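Local coordinates for DUF7790 domain-containing protein (Leptospira interrogans serogroup Icterohaemorrhagiae serovar copenhageni, PDB 6ULO), which is of unknown function but folds into a Rossmann-like domain, and is predicted to be a membrane protein with a transmembrane helix, at residues 71-76 / 101-106; 196-201 / 221-226; 209-212 / 217-220; 234-239 / 288-293. All coordinates share one frame; numbering follows the deposited sequence.

How the contacts relate
From the N terminus, contact 1 closes first. It joins the loop and helix start after strand 66-69 to helix 94-109, with strand 86-91 in the loop between. Contact 2 opens later, after strand 191-195, and closes in the turn that follows strand 218-222. Contact 3 is nested inside that loop, holding helix 203-214 to the start of the same strand. Contact 4 follows in series and pairs helix 234-241 with helix 283-291. No two loops cross. Contacts 1 and 2 touch where Q74 meets Y222. Contacts 2 and 4 touch where F223 meets F236. Together they tie the central sheet to helices and loops around it.

Contact 1: residues 71-76 / 101-106; sequences GSEQNL and TITILF
Just ahead of E73 and L76, the two residues that touch T103, the carbonyl oxygen S72 O is gripped twice by one residue. N75 N donates to S72 O at 3.1 Å. N75 ND2 donates to the same S72 O at 3.0 Å, from the same face of the carbonyl plane and 24° out of it. N75 ND2 also bonds V70 O, and N75 OD1 bonds Y67 OH, so this side chain is held at both ends. Q74 folds back, and its OE1 accepts from S72 N at 3.0 Å, with the donor well above the carbonyl plane. Q74 NE2 goes on to Y222 OH.

The loop follows strand 66-69 and leads into helix 74-82. This corresponds in position to the glycine-rich turn after the first strand of a Rossmann fold, consistent with a Rossmann-like fold here. G71 has positive phi (87°), its N bonds D91 OD1, and its O bonds N100 ND2.

Helix 94-109 reaches this turn through T103. L76 and T103 meet tip to tip, L76 CD1 lying 3.9 Å from T103 CG2. The T103 methyl stands anti to the backbone N, while OG1 lies beside that N (chi1 -78°). OG1 takes its bond from W120 NE1 and lies only in loose contact with E73, 4.3 Å from E73 CG. The E73 carboxylate is committed elsewhere: OE2 bonds H157 NE2. F116 packs on both E73 and T103. I191 of strand 191-195 packs on L76.

Contact 2: residues 196-201 / 221-226; sequences GNLLGN and IYFSNA
L198 sits in a type I turn from N197 to G200, and it meets F223 and A226, the two ends of a type II' turn. The first turn follows strand 191-195 and the second follows strand 218-222. Both are loops at the carboxyl ends of parallel strands of the Rossmann-like sheet, the edge where such folds usually carry their sites, though no site is established for this protein.

L198 carries the contact with its two methyls. CD1 lies 3.6 Å from A226 CB. CD2 reaches the F223 ring at its edge, near the ring plane, and is 3.8 Å from CE1. The leucine and the phenylalanine slant across each other. The F223 CG stands beside its backbone N (chi1 -63°), which brings the ring edge to L198. V251 and I240 pack on the same ring.

Both turns are fastened from within. A226 N donates to F223 O, and G200 N donates to N197 O. N197 also makes an Asx turn: L199 N donates to N197 OD1 at 2.9 Å, nearly straight but from above the carbonyl plane. Within the second turn, S224 N lies over the centre of the Y222 ring, 3.4 Å above its plane.

Contact 3: residues 209-212 / 217-220; sequences NTLK and KVGI
L211 and V218 cross at about a right angle, methyl against methyl. L211 CD1 lies 3.6 Å from V218 CG2, and this apolar touch is the main link between the two segments. The CB of L211 points toward the strand. Its CG stands beside the backbone N (chi1 -68°) and the chain then extends, so that CD1 is carried over to the valine. V218 is turned differently. Its CB points across the line between the segments, and CG1 stands anti to the backbone N. That puts CG2 beside the N, on the flank where the leucine arrives.

Helix 203-214 is the linking helix of a beta-alpha-beta crossover. It leads from strand 191-195 to strand 218-222, and the two strands are parallel but not neighbours, with 86-91 and 66-69 between them in the sheet. The contact lies where the helix ends and the second strand begins.

L211 CD1 also comes within 4.4 Å of K217 C, a contact with backbone and not side chain. The K217 side chain points away from helix 203-214, and its NZ bonds V245 O. V66, P244 and L27 pack on L211, and L243 packs on V218. The backbone of the strand is bonded on both flanks: G219 pairs with V66 and with L250. The exposed K212 points the other way and its NZ bonds N242 OD1.

Contact 4: residues 234-239 / 288-293; sequences QEFKNS and KWLSSG
F236 and K237 of helix 234-241 meet L290 of helix 283-291, and the backbones come close, with K237 CA and L290 CA 5.7 Å apart. At the start of the first segment, Q234 reaches along its own helix. Q234 NE2 donates to N238 OD1 at 3.0 Å, with the acceptor in the amide plane of Q234.

F236 comes next. Its CG is anti to the backbone N (chi1 177°), which carries the ring to L290 and also to F223, in the interior. F236 CE2 lies 4.0 Å from L290 CD1, with CD2 almost as near, and the two side chains cross at about a right angle. Y232 packs on both of them.

K237 follows on the more open side. Its chain is extended beyond CG and runs past the last turn of the other helix, CD lying 3.5 Å from L290 O. The ammonium does not bond that carbonyl directly. Instead K237 NZ donates to a water at 2.8 Å, and the water donates to L290 O, also at 2.8 Å. G293 N adds a weak bond to the same water. The lysine thus meets the carboxyl end of helix 283-291, where the carbonyl-rich end of the helix would probably suit a positive charge.

In the second segment, S292 OG and S292 N both donate to W289 O, and G293 leaves the helix with positive phi (74°). Two helices packed together like this are consistent with one helical layer of a Rossmann-like alpha/beta/alpha sandwich.

Contact 1: residues 71-76 / 101-106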
loop_
_atom_site.group_PDB
_atom_site.type_symbol
_atom_site.label_atom_id
_atom_site.label_comp_id
_atom_site.label_asym_id
_atom_site.label_seq_id
_atom_site.Cartn_x
_atom_site.Cartn_y
_atom_site.Cartn_z
ATOM N N GLY A 71 0.621 1.928 4.647
ATOM C CA GLY A 71 1.928 2.414 4.228
ATOM C C GLY A 71 1.913 3.419 3.103
ATOM O O GLY A 71 0.942 4.161 2.929
ATOM N N SER A 72 2.990 3.481 2.335
ATOM C CA SER A 72 3.269 4.646 1.507
ATOM C C SER A 72 3.566 4.292 0.052
ATOM O O SER A 72 2.792 3.582 -0.591
ATOM C CB SER A 72 4.396 5.424 2.192
ATOM O OG SER A 72 3.975 5.726 3.508
ATOM N N GLU A 73 4.708 4.772 -0.485
ATOM C CA GLU A 73 4.962 4.650 -1.921
ATOM C C GLU A 73 5.092 3.222 -2.420
ATOM O O GLU A 73 4.874 2.978 -3.621
ATOM C CB GLU A 73 6.221 5.443 -2.350
ATOM C CG GLU A 73 5.981 6.945 -2.336
ATOM C CD GLU A 73 7.315 7.631 -2.443
ATOM O OE1 GLU A 73 7.964 7.823 -1.380
ATOM O OE2 GLU A 73 7.744 7.929 -3.571
ATOM N N GLN A 74 5.429 2.269 -1.548
ATOM C CA GLN A 74 5.543 0.891 -2.021
ATOM C C GLN A 74 4.219 0.384 -2.579
ATOM O O GLN A 74 4.193 -0.510 -3.430
ATOM C CB GLN A 74 6.085 -0.042 -0.936
ATOM C CG GLN A 74 5.111 -0.376 0.187
ATOM C CD GLN A 74 5.149 0.576 1.347
ATOM O OE1 GLN A 74 5.202 1.792 1.181
ATOM N NE2 GLN A 74 5.070 0.040 2.563
ATOM N N ASN A 75 3.092 0.949 -2.114
ATOM C CA ASN A 75 1.786 0.581 -2.653
ATOM C C ASN A 75 1.644 0.982 -4.110
ATOM O O ASN A 75 0.962 0.294 -4.875
ATOM C CB ASN A 75 0.701 1.261 -1.834
ATOM C CG ASN A 75 0.644 0.683 -0.429
ATOM O OD1 ASN A 75 0.219 -0.456 -0.238
ATOM N ND2 ASN A 75 1.064 1.460 0.556
ATOM N N LEU A 76 2.225 2.122 -4.481
ATOM C CA LEU A 76 2.170 2.556 -5.873
ATOM C C LEU A 76 3.004 1.625 -6.748
ATOM O O LEU A 76 2.619 1.305 -7.877
ATOM C CB LEU A 76 2.608 4.016 -5.984
ATOM C CG LEU A 76 1.826 4.945 -5.052
ATOM C CD1 LEU A 76 2.313 6.365 -5.238
ATOM C CD2 LEU A 76 0.323 4.912 -5.264
ATOM N N THR A 101 -0.860 12.151 0.647
ATOM C CA THR A 101 -1.573 13.253 0.005
ATOM C C THR A 101 -0.602 14.154 -0.747
ATOM O O THR A 101 -0.879 14.577 -1.874
ATOM C CB THR A 101 -2.343 14.038 1.068
ATOM O OG1 THR A 101 -3.307 13.185 1.692
ATOM C CG2 THR A 101 -3.056 15.279 0.464
ATOM N N ILE A 102 0.552 14.433 -0.145
ATOM C CA ILE A 102 1.591 15.199 -0.830
ATOM C C ILE A 102 2.087 14.458 -2.062
ATOM O O ILE A 102 2.217 15.044 -3.138
ATOM C CB ILE A 102 2.742 15.527 0.138
ATOM C CG1 ILE A 102 2.235 16.415 1.276
ATOM C CG2 ILE A 102 3.901 16.174 -0.630
ATOM C CD1 ILE A 102 3.225 16.531 2.432
ATOM N N THR A 103 2.375 13.163 -1.926
ATOM C CA THR A 103 2.846 12.390 -3.074
ATOM C C THR A 103 1.860 12.468 -4.242
ATOM O O THR A 103 2.276 12.622 -5.405
ATOM C CB THR A 103 3.084 10.956 -2.616
ATOM O OG1 THR A 103 4.313 10.936 -1.917
ATOM C CG2 THR A 103 3.097 9.927 -3.766
ATOM N N ILE A 104 0.552 12.383 -3.956
ATOM C CA ILE A 104 -0.427 12.444 -5.035
ATOM C C ILE A 104 -0.403 13.805 -5.725
ATOM O O ILE A 104 -0.477 13.895 -6.958
ATOM C CB ILE A 104 -1.818 12.086 -4.470
ATOM C CG1 ILE A 104 -1.818 10.614 -4.047
ATOM C CG2 ILE A 104 -2.938 12.412 -5.472
ATOM C CD1 ILE A 104 -2.936 10.242 -3.088
ATOM N N LEU A 105 -0.318 14.884 -4.947
ATOM C CA LEU A 105 -0.206 16.218 -5.535
ATOM C C LEU A 105 1.031 16.309 -6.415
ATOM O O LEU A 105 0.972 16.827 -7.544
ATOM C CB LEU A 105 -0.148 17.236 -4.407
ATOM C CG LEU A 105 0.125 18.688 -4.789
ATOM C CD1 LEU A 105 -0.967 19.293 -5.686
ATOM C CD2 LEU A 105 0.306 19.527 -3.488
ATOM N N PHE A 106 2.166 15.774 -5.927
ATOM C CA PHE A 106 3.392 15.832 -6.737
ATOM C C PHE A 106 3.248 15.012 -8.015
ATOM O O PHE A 106 3.686 15.449 -9.081
ATOM C CB PHE A 106 4.598 15.345 -5.954
ATOM C CG PHE A 106 5.030 16.216 -4.809
ATOM C CD1 PHE A 106 4.496 17.481 -4.587
ATOM C CD2 PHE A 106 6.030 15.742 -3.939
ATOM C CE1 PHE A 106 4.944 18.251 -3.530
ATOM C CE2 PHE A 106 6.487 16.501 -2.883
ATOM C CZ PHE A 106 5.946 17.781 -2.683
#

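Contact 2: residues 196-201 / 221-226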
loop_
_atom_site.group_PDB
_atom_site.type_symbol
_atom_site.label_atom_id
_atom_site.label_comp_id
_atom_site.label_asym_id
_atom_site.label_seq_id
_atom_site.Cartn_x
_atom_site.Cartn_y
_atom_site.Cartn_z
ATOM N N GLY A 196 -7.662 5.018 8.592
ATOM C CA GLY A 196 -8.270 3.804 9.095
ATOM C C GLY A 196 -7.276 2.876 9.758
ATOM O O GLY A 196 -6.146 2.705 9.266
ATOM N N ASN A 197 -7.713 2.255 10.849
ATOM C CA ASN A 197 -6.930 1.250 11.556
ATOM C C ASN A 197 -7.338 -0.117 11.028
ATOM O O ASN A 197 -8.535 -0.398 10.917
ATOM C CB ASN A 197 -7.291 1.372 13.048
ATOM C CG ASN A 197 -6.392 0.553 13.981
ATOM O OD1 ASN A 197 -5.710 -0.370 13.590
ATOM N ND2 ASN A 197 -6.484 0.867 15.255
ATOM N N LEU A 198 -6.359 -0.978 10.754
ATOM C CA LEU A 198 -6.697 -2.378 10.459
ATOM C C LEU A 198 -7.577 -3.002 11.535
ATOM O O LEU A 198 -8.385 -3.884 11.235
ATOM C CB LEU A 198 -5.442 -3.236 10.327
ATOM C CG LEU A 198 -4.513 -2.909 9.149
ATOM C CD1 LEU A 198 -3.228 -3.684 9.276
ATOM C CD2 LEU A 198 -5.212 -3.218 7.833
ATOM N N LEU A 199 -7.434 -2.553 12.782
ATOM C CA LEU A 199 -8.196 -3.082 13.906
ATOM C C LEU A 199 -9.400 -2.220 14.260
ATOM O O LEU A 199 -10.072 -2.488 15.266
ATOM C CB LEU A 199 -7.265 -3.177 15.107
ATOM C CG LEU A 199 -5.953 -3.939 14.829
ATOM C CD1 LEU A 199 -5.208 -4.209 16.134
ATOM C CD2 LEU A 199 -6.169 -5.229 14.051
ATOM N N GLY A 200 -9.695 -1.195 13.452
ATOM C CA GLY A 200 -10.854 -0.338 13.655
ATOM C C GLY A 200 -12.161 -0.986 13.221
ATOM O O GLY A 200 -12.211 -2.096 12.681
ATOM N N ASN A 201 -13.253 -0.252 13.439
ATOM C CA ASN A 201 -14.585 -0.770 13.138
ATOM C C ASN A 201 -15.345 0.041 12.097
ATOM O O ASN A 201 -16.531 -0.229 11.863
ATOM C CB ASN A 201 -15.421 -0.996 14.417
ATOM C CG ASN A 201 -15.718 0.304 15.206
ATOM O OD1 ASN A 201 -15.525 1.402 14.713
ATOM N ND2 ASN A 201 -16.211 0.157 16.440
ATOM N N ILE A 221 -4.797 -6.702 -1.248
ATOM C CA ILE A 221 -4.700 -5.984 0.013
ATOM C C ILE A 221 -3.296 -6.180 0.575
ATOM O O ILE A 221 -2.823 -7.320 0.707
ATOM C CB ILE A 221 -5.836 -6.333 1.001
ATOM C CG1 ILE A 221 -5.772 -5.404 2.205
ATOM C CG2 ILE A 221 -5.836 -7.821 1.401
ATOM C CD1 ILE A 221 -7.057 -5.376 3.006
ATOM N N TYR A 222 -2.600 -5.074 0.852
ATOM C CA TYR A 222 -1.220 -5.098 1.329
ATOM C C TYR A 222 -1.177 -4.684 2.794
ATOM O O TYR A 222 -1.657 -3.601 3.158
ATOM C CB TYR A 222 -0.369 -4.153 0.468
ATOM C CG TYR A 222 1.010 -3.833 1.055
ATOM C CD1 TYR A 222 2.101 -4.718 0.904
ATOM C CD2 TYR A 222 1.223 -2.658 1.756
ATOM C CE1 TYR A 222 3.353 -4.391 1.426
ATOM C CE2 TYR A 222 2.486 -2.334 2.259
ATOM C CZ TYR A 222 3.538 -3.211 2.096
ATOM O OH TYR A 222 4.750 -2.879 2.626
ATOM N N PHE A 223 -0.609 -5.548 3.632
ATOM C CA PHE A 223 -0.495 -5.325 5.066
ATOM C C PHE A 223 0.906 -4.976 5.529
ATOM O O PHE A 223 1.094 -4.794 6.724
ATOM C CB PHE A 223 -0.941 -6.555 5.849
ATOM C CG PHE A 223 -2.391 -6.917 5.645
ATOM C CD1 PHE A 223 -3.409 -5.979 5.830
ATOM C CD2 PHE A 223 -2.751 -8.221 5.277
ATOM C CE1 PHE A 223 -4.759 -6.353 5.676
ATOM C CE2 PHE A 223 -4.094 -8.587 5.129
ATOM C CZ PHE A 223 -5.080 -7.658 5.328
ATOM N N SER A 224 1.914 -4.974 4.646
ATOM C CA SER A 224 3.297 -4.902 5.114
ATOM C C SER A 224 3.489 -5.984 6.166
ATOM O O SER A 224 2.932 -7.067 6.004
ATOM C CB SER A 224 3.632 -3.469 5.560
ATOM O OG SER A 224 5.002 -3.368 5.937
ATOM N N ASN A 225 4.202 -5.693 7.252
ATOM C CA ASN A 225 4.294 -6.635 8.362
ATOM C C ASN A 225 3.403 -6.218 9.517
ATOM O O ASN A 225 3.655 -6.610 10.668
ATOM C CB ASN A 225 5.748 -6.854 8.823
ATOM C CG ASN A 225 6.317 -5.670 9.560
ATOM O OD1 ASN A 225 6.067 -4.510 9.157
ATOM N ND2 ASN A 225 7.108 -5.922 10.610
ATOM N N ALA A 226 2.338 -5.449 9.231
ATOM C CA ALA A 226 1.482 -4.956 10.309
ATOM C C ALA A 226 0.890 -6.082 11.148
ATOM O O ALA A 226 0.693 -5.900 12.354
ATOM C CB ALA A 226 0.359 -4.101 9.729
#

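Contact 3: residues 209-212 / 217-220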
loop_
_atom_site.group_PDB
_atom_site.type_symbol
_atom_site.label_atom_id
_atom_site.label_comp_id
_atom_site.label_asym_id
_atom_site.label_seq_id
_atom_site.Cartn_x
_atom_site.Cartn_y
_atom_site.Cartn_z
ATOM N N ASN A 209 -18.078 -2.244 2.013
ATOM C CA ASN A 209 -19.450 -1.833 1.697
ATOM C C ASN A 209 -19.485 -0.889 0.497
ATOM O O ASN A 209 -20.371 -0.995 -0.359
ATOM C CB ASN A 209 -20.091 -1.174 2.904
ATOM C CG ASN A 209 -20.327 -2.158 4.019
ATOM O OD1 ASN A 209 -20.432 -3.362 3.790
ATOM N ND2 ASN A 209 -20.438 -1.650 5.229
ATOM N N THR A 210 -18.519 0.031 0.410
ATOM C CA THR A 210 -18.454 0.933 -0.726
ATOM C C THR A 210 -18.238 0.168 -2.017
ATOM O O THR A 210 -18.920 0.408 -3.020
ATOM C CB THR A 210 -17.318 1.931 -0.497
ATOM O OG1 THR A 210 -17.662 2.814 0.581
ATOM C CG2 THR A 210 -17.026 2.723 -1.779
ATOM N N LEU A 211 -17.295 -0.767 -2.014
ATOM C CA LEU A 211 -17.006 -1.540 -3.215
ATOM C C LEU A 211 -18.193 -2.405 -3.606
ATOM O O LEU A 211 -18.522 -2.508 -4.797
ATOM C CB LEU A 211 -15.761 -2.392 -2.996
ATOM C CG LEU A 211 -14.475 -1.570 -2.859
ATOM C CD1 LEU A 211 -13.240 -2.469 -2.796
ATOM C CD2 LEU A 211 -14.300 -0.548 -4.000
ATOM N N LYS A 212 -18.871 -3.013 -2.623
ATOM C CA LYS A 212 -20.096 -3.760 -2.927
ATOM C C LYS A 212 -21.146 -2.871 -3.594
ATOM O O LYS A 212 -21.807 -3.279 -4.565
ATOM C CB LYS A 212 -20.635 -4.424 -1.661
ATOM C CG LYS A 212 -19.819 -5.677 -1.322
ATOM C CD LYS A 212 -20.154 -6.212 0.047
ATOM C CE LYS A 212 -19.495 -7.544 0.276
ATOM N NZ LYS A 212 -19.775 -8.112 1.624
ATOM N N LYS A 217 -14.435 -5.082 -6.869
ATOM C CA LYS A 217 -13.807 -6.104 -6.039
ATOM C C LYS A 217 -12.389 -5.686 -5.694
ATOM O O LYS A 217 -11.741 -4.973 -6.466
ATOM C CB LYS A 217 -13.701 -7.436 -6.814
ATOM C CG LYS A 217 -15.089 -7.988 -7.191
ATOM C CD LYS A 217 -15.029 -9.345 -7.886
ATOM C CE LYS A 217 -16.426 -9.988 -7.992
ATOM N NZ LYS A 217 -16.805 -10.649 -6.686
ATOM N N VAL A 218 -11.902 -6.178 -4.541
ATOM C CA VAL A 218 -10.496 -5.999 -4.177
ATOM C C VAL A 218 -9.657 -7.008 -4.946
ATOM O O VAL A 218 -9.967 -8.206 -4.951
ATOM C CB VAL A 218 -10.294 -6.174 -2.661
ATOM C CG1 VAL A 218 -8.804 -6.081 -2.296
ATOM C CG2 VAL A 218 -11.095 -5.162 -1.897
ATOM N N GLY A 219 -8.585 -6.514 -5.588
ATOM C CA GLY A 219 -7.586 -7.374 -6.190
ATOM C C GLY A 219 -6.367 -7.659 -5.345
ATOM O O GLY A 219 -5.795 -8.762 -5.408
ATOM N N ILE A 220 -5.952 -6.668 -4.559
ATOM C CA ILE A 220 -4.802 -6.821 -3.672
ATOM C C ILE A 220 -5.092 -6.072 -2.386
ATOM O O ILE A 220 -5.555 -4.923 -2.424
ATOM C CB ILE A 220 -3.516 -6.228 -4.297
ATOM C CG1 ILE A 220 -3.080 -7.002 -5.549
ATOM C CG2 ILE A 220 -2.368 -6.221 -3.233
ATOM C CD1 ILE A 220 -1.909 -6.406 -6.257
#

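Contact 4: residues 234-239 / 288-293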
loop_
_atom_site.group_PDB
_atom_site.type_symbol
_atom_site.label_atom_id
_atom_site.label_comp_id
_atom_site.label_asym_id
_atom_site.label_seq_id
_atom_site.Cartn_x
_atom_site.Cartn_y
_atom_site.Cartn_z
ATOM N N GLN A 234 -11.791 -9.650 16.365
ATOM C CA GLN A 234 -13.067 -9.803 15.678
ATOM C C GLN A 234 -13.315 -8.727 14.621
ATOM O O GLN A 234 -13.818 -9.033 13.536
ATOM C CB GLN A 234 -14.184 -9.798 16.705
ATOM C CG GLN A 234 -15.503 -10.227 16.148
ATOM C CD GLN A 234 -15.452 -11.639 15.646
ATOM O OE1 GLN A 234 -14.989 -12.547 16.352
ATOM N NE2 GLN A 234 -15.895 -11.842 14.411
ATOM N N GLU A 235 -13.009 -7.461 14.917
ATOM C CA GLU A 235 -13.333 -6.425 13.939
ATOM C C GLU A 235 -12.549 -6.612 12.648
ATOM O O GLU A 235 -13.076 -6.372 11.562
ATOM C CB GLU A 235 -13.123 -5.027 14.509
ATOM C CG GLU A 235 -14.216 -4.542 15.492
ATOM C CD GLU A 235 -15.674 -4.394 14.908
ATOM O OE1 GLU A 235 -15.901 -4.266 13.671
ATOM O OE2 GLU A 235 -16.631 -4.383 15.721
ATOM N N PHE A 236 -11.300 -7.074 12.741
ATOM C CA PHE A 236 -10.499 -7.331 11.553
ATOM C C PHE A 236 -11.033 -8.539 10.801
ATOM O O PHE A 236 -11.134 -8.525 9.566
ATOM C CB PHE A 236 -9.046 -7.548 11.976
ATOM C CG PHE A 236 -8.120 -7.892 10.845
ATOM C CD1 PHE A 236 -7.456 -6.901 10.150
ATOM C CD2 PHE A 236 -7.835 -9.211 10.525
ATOM C CE1 PHE A 236 -6.563 -7.225 9.116
ATOM C CE2 PHE A 236 -6.957 -9.540 9.505
ATOM C CZ PHE A 236 -6.322 -8.551 8.783
ATOM N N LYS A 237 -11.439 -9.585 11.531
ATOM C CA LYS A 237 -12.038 -10.718 10.853
ATOM C C LYS A 237 -13.274 -10.280 10.073
ATOM O O LYS A 237 -13.441 -10.632 8.901
ATOM C CB LYS A 237 -12.422 -11.779 11.880
ATOM C CG LYS A 237 -11.245 -12.424 12.595
ATOM C CD LYS A 237 -11.735 -13.355 13.717
ATOM C CE LYS A 237 -10.590 -14.108 14.312
ATOM N NZ LYS A 237 -11.080 -15.034 15.356
ATOM N N ASN A 238 -14.159 -9.512 10.714
ATOM C CA ASN A 238 -15.374 -9.070 10.038
ATOM C C ASN A 238 -15.059 -8.214 8.823
ATOM O O ASN A 238 -15.691 -8.366 7.769
ATOM C CB ASN A 238 -16.249 -8.258 10.992
ATOM C CG ASN A 238 -16.905 -9.095 12.026
ATOM O OD1 ASN A 238 -16.907 -10.329 11.966
ATOM N ND2 ASN A 238 -17.470 -8.429 13.007
ATOM N N SER A 239 -14.094 -7.297 8.947
ATOM C CA SER A 239 -13.846 -6.419 7.810
ATOM C C SER A 239 -13.229 -7.183 6.637
ATOM O O SER A 239 -13.600 -6.928 5.490
ATOM C CB SER A 239 -13.030 -5.182 8.199
ATOM O OG SER A 239 -11.771 -5.568 8.686
ATOM N N LYS A 288 -10.882 -17.919 4.897
ATOM C CA LYS A 288 -11.034 -19.203 5.581
ATOM C C LYS A 288 -10.248 -19.233 6.888
ATOM O O LYS A 288 -10.759 -19.665 7.930
ATOM C CB LYS A 288 -10.588 -20.364 4.689
ATOM C CG LYS A 288 -11.328 -20.547 3.384
ATOM C CD LYS A 288 -10.687 -21.698 2.577
ATOM C CE LYS A 288 -11.493 -22.057 1.352
ATOM N NZ LYS A 288 -12.850 -22.607 1.688
ATOM N N TRP A 289 -8.974 -18.822 6.852
ATOM C CA TRP A 289 -8.191 -18.818 8.086
ATOM C C TRP A 289 -8.834 -17.935 9.143
ATOM O O TRP A 289 -8.929 -18.318 10.311
ATOM C CB TRP A 289 -6.747 -18.373 7.799
ATOM C CG TRP A 289 -5.978 -19.440 7.096
ATOM C CD1 TRP A 289 -5.829 -19.603 5.736
ATOM C CD2 TRP A 289 -5.214 -20.479 7.710
ATOM N NE1 TRP A 289 -5.039 -20.713 5.480
ATOM C CE2 TRP A 289 -4.649 -21.252 6.675
ATOM C CE3 TRP A 289 -4.965 -20.843 9.041
ATOM C CZ2 TRP A 289 -3.866 -22.364 6.929
ATOM C CZ3 TRP A 289 -4.176 -21.947 9.282
ATOM C CH2 TRP A 289 -3.637 -22.683 8.237
ATOM N N LEU A 290 -9.305 -16.757 8.745
ATOM C CA LEU A 290 -9.889 -15.825 9.711
ATOM C C LEU A 290 -11.202 -16.334 10.285
ATOM O O LEU A 290 -11.570 -15.932 11.391
ATOM C CB LEU A 290 -10.079 -14.466 9.048
ATOM C CG LEU A 290 -8.796 -13.722 8.651
ATOM C CD1 LEU A 290 -9.218 -12.447 7.965
ATOM C CD2 LEU A 290 -7.967 -13.467 9.892
ATOM N N SER A 291 -11.932 -17.165 9.548
ATOM C CA SER A 291 -13.215 -17.673 10.015
ATOM C C SER A 291 -13.073 -18.905 10.894
ATOM O O SER A 291 -14.052 -19.310 11.509
ATOM C CB SER A 291 -14.112 -18.031 8.820
ATOM O OG SER A 291 -13.613 -19.148 8.107
ATOM N N SER A 292 -11.878 -19.510 10.953
ATOM C CA SER A 292 -11.661 -20.812 11.575
ATOM C C SER A 292 -11.770 -20.808 13.098
ATOM O O SER A 292 -11.977 -21.875 13.680
ATOM C CB SER A 292 -10.271 -21.334 11.177
ATOM O OG SER A 292 -9.208 -20.613 11.825
ATOM N N GLY A 293 -11.634 -19.657 13.758
ATOM C CA GLY A 293 -11.695 -19.635 15.206
ATOM C C GLY A 293 -10.479 -20.185 15.914
ATOM O O GLY A 293 -10.564 -20.499 17.104
HETATM O O HOH W 1 -12.547 -16.847 13.828
#